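TatD-related deoxyribonuclease (Thermotoga maritima, PDB 1J6O) is probably a metal-dependent deoxyribonuclease of the TatD family, hydrolysing ester bonds in DNA on a TIM-barrel scaffold. Local coordinates at residues N46-N50 with I101-G105; V98-G102 with L132-V137. All coordinates share one frame. Numbering follows the deposited sequence.

Contact 1 of 2, residues N46-N50 with I101-G105; sequences NVGVN and IGETG
Residues 46-50 leave the end of strand 41-47: Asn46 and Val47 are still extended, Gly48 (phi/psi -91/157) begins the loop, and Asn50 sits at the N-cap of helix 51-61, its OD1 accepting from Asp53 N. Facing them, 101-105 turns a corner at Glu103, which follows a cis peptide bond. Gly102 before it, at phi/psi 150/173, takes a conformation that calls for glycine, since a CB would jam against the carbonyl of Ile101. Strand 67-71 lies between the two strands in the barrel, yet beyond Val47 the segments come together at the corner, Val49 CA and Glu103 CA being nearest at 5.6 Å. One hydrogen bond spans the gap, Glu103 N to Gly48 O, 3.1 Å and 154° at the hydrogen. Val47, chi1 t, points toward the corner and lays its CG1 3.2 Å from Glu103 N and 3.9 Å from Glu103 CB. Val49 CG1 comes within 4.2 Å of Glu103 OE1. The Glu103 side chain (chi2 t, chi1 between wells at -145°) ends among histidines: OE1 is hydrogen-bonded to His17 NE2, and OE2 weakly to His164 NE2. TIM-barrel active sites usually lie here, at the C-terminal strand ends. Glu103 and His17 are predicted ligands of one divalent cation and His164 of a second; a carboxylate with an apolar valine flank and a polar end among histidines is consistent with that role.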
loop_
_atom_site.group_PDB
_atom_site.type_symbol
_atom_site.label_atom_id
_atom_site.label_comp_id
_atom_site.label_asym_id
_atom_site.label_seq_id
_atom_site.Cartn_x
_atom_site.Cartn_y
_atom_site.Cartn_z
ATOM N N ASN A 46 -3.408 7.451 0.383
ATOM C CA ASN A 46 -4.512 7.166 -0.542
ATOM C C ASN A 46 -3.925 6.894 -1.921
ATOM O O ASN A 46 -3.287 7.737 -2.518
ATOM C CB ASN A 46 -5.469 8.342 -0.545
ATOM C CG ASN A 46 -6.842 7.930 -0.907
ATOM O OD1 ASN A 46 -7.529 7.252 -0.129
ATOM N ND2 ASN A 46 -7.263 8.307 -2.100
ATOM N N VAL A 47 -4.231 5.710 -2.426
ATOM C CA VAL A 47 -3.732 5.219 -3.692
ATOM C C VAL A 47 -4.588 5.230 -4.949
ATOM O O VAL A 47 -5.702 4.722 -4.938
ATOM C CB VAL A 47 -3.280 3.745 -3.449
ATOM C CG1 VAL A 47 -2.438 3.262 -4.590
ATOM C CG2 VAL A 47 -2.476 3.647 -2.125
ATOM N N GLY A 48 -4.005 5.712 -6.040
ATOM C CA GLY A 48 -4.723 5.758 -7.321
ATOM C C GLY A 48 -4.498 4.485 -8.116
ATOM O O GLY A 48 -3.510 3.780 -7.862
ATOM N N VAL A 49 -5.406 4.145 -9.046
ATOM C CA VAL A 49 -5.208 2.914 -9.833
ATOM C C VAL A 49 -5.062 3.117 -11.356
ATOM O O VAL A 49 -4.856 2.153 -12.106
ATOM C CB VAL A 49 -6.306 1.841 -9.539
ATOM C CG1 VAL A 49 -6.212 1.428 -8.044
ATOM C CG2 VAL A 49 -7.705 2.373 -9.859
ATOM N N ASN A 50 -5.166 4.368 -11.801
ATOM C CA ASN A 50 -5.017 4.702 -13.213
ATOM C C ASN A 50 -4.922 6.213 -13.279
ATOM O O ASN A 50 -4.956 6.875 -12.246
ATOM C CB ASN A 50 -6.150 4.137 -14.091
ATOM C CG ASN A 50 -7.532 4.625 -13.690
ATOM O OD1 ASN A 50 -7.773 5.817 -13.540
ATOM N ND2 ASN A 50 -8.453 3.687 -13.552
ATOM N N ILE A 101 4.688 6.267 -5.780
ATOM C CA ILE A 101 4.262 5.898 -7.122
ATOM C C ILE A 101 3.654 4.508 -6.947
ATOM O O ILE A 101 4.301 3.589 -6.411
ATOM C CB ILE A 101 5.446 5.799 -8.151
ATOM C CG1 ILE A 101 6.033 7.183 -8.436
ATOM C CG2 ILE A 101 4.913 5.208 -9.497
ATOM C CD1 ILE A 101 5.059 8.171 -9.061
ATOM N N GLY A 102 2.399 4.375 -7.382
ATOM C CA GLY A 102 1.661 3.122 -7.294
ATOM C C GLY A 102 0.191 3.510 -7.160
ATOM O O GLY A 102 -0.110 4.682 -6.925
ATOM N N GLU A 103 -0.730 2.561 -7.204
ATOM C CA GLU A 103 -0.464 1.136 -7.349
ATOM C C GLU A 103 0.142 0.696 -8.681
ATOM O O GLU A 103 -0.277 1.139 -9.752
ATOM C CB GLU A 103 -1.787 0.390 -7.094
ATOM C CG GLU A 103 -1.614 -0.937 -6.412
ATOM C CD GLU A 103 -2.916 -1.499 -5.863
ATOM O OE1 GLU A 103 -3.768 -0.729 -5.356
ATOM O OE2 GLU A 103 -3.071 -2.734 -5.934
ATOM N N THR A 104 1.182 -0.125 -8.601
ATOM C CA THR A 104 1.839 -0.629 -9.811
ATOM C C THR A 104 2.356 -2.027 -9.494
ATOM O O THR A 104 2.635 -2.347 -8.341
ATOM C CB THR A 104 3.002 0.300 -10.282
ATOM O OG1 THR A 104 3.557 -0.218 -11.503
ATOM C CG2 THR A 104 4.083 0.404 -9.243
ATOM N N GLY A 105 2.446 -2.886 -10.501
ATOM C CA GLY A 105 2.935 -4.221 -10.225
ATOM C C GLY A 105 2.468 -5.208 -11.263
ATOM O O GLY A 105 2.290 -4.847 -12.432
#

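Contact 2 of 2, residues V98-G102 with L132-V137; sequences VVAIG and LNLPLV
Gly102 is the oddity here: at phi/psi 150/173 it brings its CA to 3.5 Å from Val137 O in a CA-H...O contact, where a CB would clash with that oxygen. The two strands run parallel, with Ala100, Ile101 and Gly102 level with Pro135, Leu136 and Val137 (CA-CA 5.0, 5.0 and 4.6 Å). Ile101 bonds on both sides of Leu136, its N to Pro135 O at 3.0 Å and its O from Val137 N at 2.9 Å. Before this pairing, Asn133, with positive phi, ends helix 115-132 in a Schellman motif, and 134-135 lead into the strand. Leu134 (chi1 m, chi2 t) sets CD1 4.1 Å from Ile101 CG1 and 4.2 Å from Val98 CG1. Ile101 CB and Leu136 CD2, 4.2 Å apart, lie under Ala129 of that helix. Ala100 CB meets Val137 CG2 at 3.8 Å. In this beta-alpha-beta crossover of the TIM barrel, two backbone hydrogen bonds fix the register and apolar side chains cover the join, so the contact depends on no side-chain polar group.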
loop_
_atom_site.group_PDB
_atom_site.type_symbol
_atom_site.label_atom_id
_atom_site.label_comp_id
_atom_site.label_asym_id
_atom_site.label_seq_id
_atom_site.Cartn_x
_atom_site.Cartn_y
_atom_site.Cartn_z
ATOM N N VAL A 98 1.886 14.131 -3.067
ATOM C CA VAL A 98 2.227 12.821 -3.664
ATOM C C VAL A 98 3.503 12.303 -2.997
ATOM O O VAL A 98 4.592 12.909 -3.114
ATOM C CB VAL A 98 2.409 12.928 -5.175
ATOM C CG1 VAL A 98 2.904 11.590 -5.738
ATOM C CG2 VAL A 98 1.070 13.281 -5.818
ATOM N N VAL A 99 3.374 11.164 -2.318
ATOM C CA VAL A 99 4.503 10.579 -1.606
ATOM C C VAL A 99 4.965 9.229 -2.120
ATOM O O VAL A 99 5.875 8.617 -1.563
ATOM C CB VAL A 99 4.127 10.411 -0.103
ATOM C CG1 VAL A 99 3.781 11.776 0.516
ATOM C CG2 VAL A 99 2.881 9.513 0.022
ATOM N N ALA A 100 4.355 8.760 -3.201
ATOM C CA ALA A 100 4.749 7.473 -3.714
ATOM C C ALA A 100 4.178 7.285 -5.102
ATOM O O ALA A 100 3.340 8.067 -5.535
ATOM C CB ALA A 100 4.195 6.353 -2.791
ATOM N N ILE A 101 4.688 6.267 -5.780
ATOM C CA ILE A 101 4.262 5.898 -7.122
ATOM C C ILE A 101 3.654 4.508 -6.947
ATOM O O ILE A 101 4.301 3.589 -6.411
ATOM C CB ILE A 101 5.446 5.799 -8.151
ATOM C CG1 ILE A 101 6.033 7.183 -8.436
ATOM C CG2 ILE A 101 4.913 5.208 -9.497
ATOM C CD1 ILE A 101 5.059 8.171 -9.061
ATOM N N GLY A 102 2.399 4.375 -7.382
ATOM C CA GLY A 102 1.661 3.122 -7.294
ATOM C C GLY A 102 0.191 3.510 -7.160
ATOM O O GLY A 102 -0.110 4.682 -6.925
ATOM N N LEU A 132 12.273 10.197 -9.547
ATOM C CA LEU A 132 11.734 11.146 -8.570
ATOM C C LEU A 132 12.131 10.845 -7.136
ATOM O O LEU A 132 11.868 11.637 -6.233
ATOM C CB LEU A 132 10.203 11.179 -8.688
ATOM C CG LEU A 132 9.582 11.435 -10.082
ATOM C CD1 LEU A 132 8.026 11.400 -9.976
ATOM C CD2 LEU A 132 10.053 12.787 -10.634
ATOM N N ASN A 133 12.773 9.701 -6.942
ATOM C CA ASN A 133 13.208 9.260 -5.643
ATOM C C ASN A 133 12.022 9.063 -4.694
ATOM O O ASN A 133 12.093 9.382 -3.507
ATOM C CB ASN A 133 14.195 10.247 -5.054
ATOM C CG ASN A 133 15.087 9.605 -4.048
ATOM O OD1 ASN A 133 15.211 8.373 -4.012
ATOM N ND2 ASN A 133 15.734 10.422 -3.219
ATOM N N LEU A 134 10.916 8.567 -5.238
ATOM C CA LEU A 134 9.700 8.306 -4.454
ATOM C C LEU A 134 9.586 6.791 -4.245
ATOM O O LEU A 134 9.957 6.008 -5.118
ATOM C CB LEU A 134 8.454 8.784 -5.212
ATOM C CG LEU A 134 8.211 10.287 -5.324
ATOM C CD1 LEU A 134 6.972 10.536 -6.202
ATOM C CD2 LEU A 134 8.030 10.909 -3.913
ATOM N N PRO A 135 9.088 6.360 -3.073
ATOM C CA PRO A 135 8.930 4.935 -2.774
ATOM C C PRO A 135 7.819 4.367 -3.643
ATOM O O PRO A 135 6.954 5.103 -4.128
ATOM C CB PRO A 135 8.593 4.932 -1.277
ATOM C CG PRO A 135 7.900 6.197 -1.076
ATOM C CD PRO A 135 8.737 7.180 -1.897
ATOM N N LEU A 136 7.869 3.063 -3.865
ATOM C CA LEU A 136 6.875 2.392 -4.670
ATOM C C LEU A 136 5.853 1.675 -3.804
ATOM O O LEU A 136 6.192 1.165 -2.748
ATOM C CB LEU A 136 7.551 1.349 -5.579
ATOM C CG LEU A 136 8.342 1.923 -6.755
ATOM C CD1 LEU A 136 9.546 1.040 -7.089
ATOM C CD2 LEU A 136 7.394 2.054 -7.946
ATOM N N VAL A 137 4.598 1.680 -4.259
ATOM C CA VAL A 137 3.489 1.019 -3.584
ATOM C C VAL A 137 3.255 -0.085 -4.626
ATOM O O VAL A 137 2.645 0.156 -5.661
ATOM C CB VAL A 137 2.276 1.965 -3.457
ATOM C CG1 VAL A 137 1.029 1.195 -3.128
ATOM C CG2 VAL A 137 2.575 2.988 -2.358
#

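Both contacts are buried and include Ile101 and Gly102 of strand 98-107; Ile101 meets the partner segment in contact 2 alone, Gly102 in both, and Glu103 belongs to contact 1. Contact 2 is direct pairing of neighbouring strands, largely hydrocarbon around two backbone hydrogen bonds; contact 1 reaches past strand 67-71 to a loop at the C-terminal end of the barrel, buries much less surface and brings in a carboxylate. The sites, with centres about 9 Å apart, touch: Thr104 N lies 3.3 Å from Val137 O, a probable hydrogen bond, and Val47 CG1 packs 4.3 Å from Val137 CG1. Along one strand, then, an apolar scaffold gives way within a few residues to the predicted metal centre.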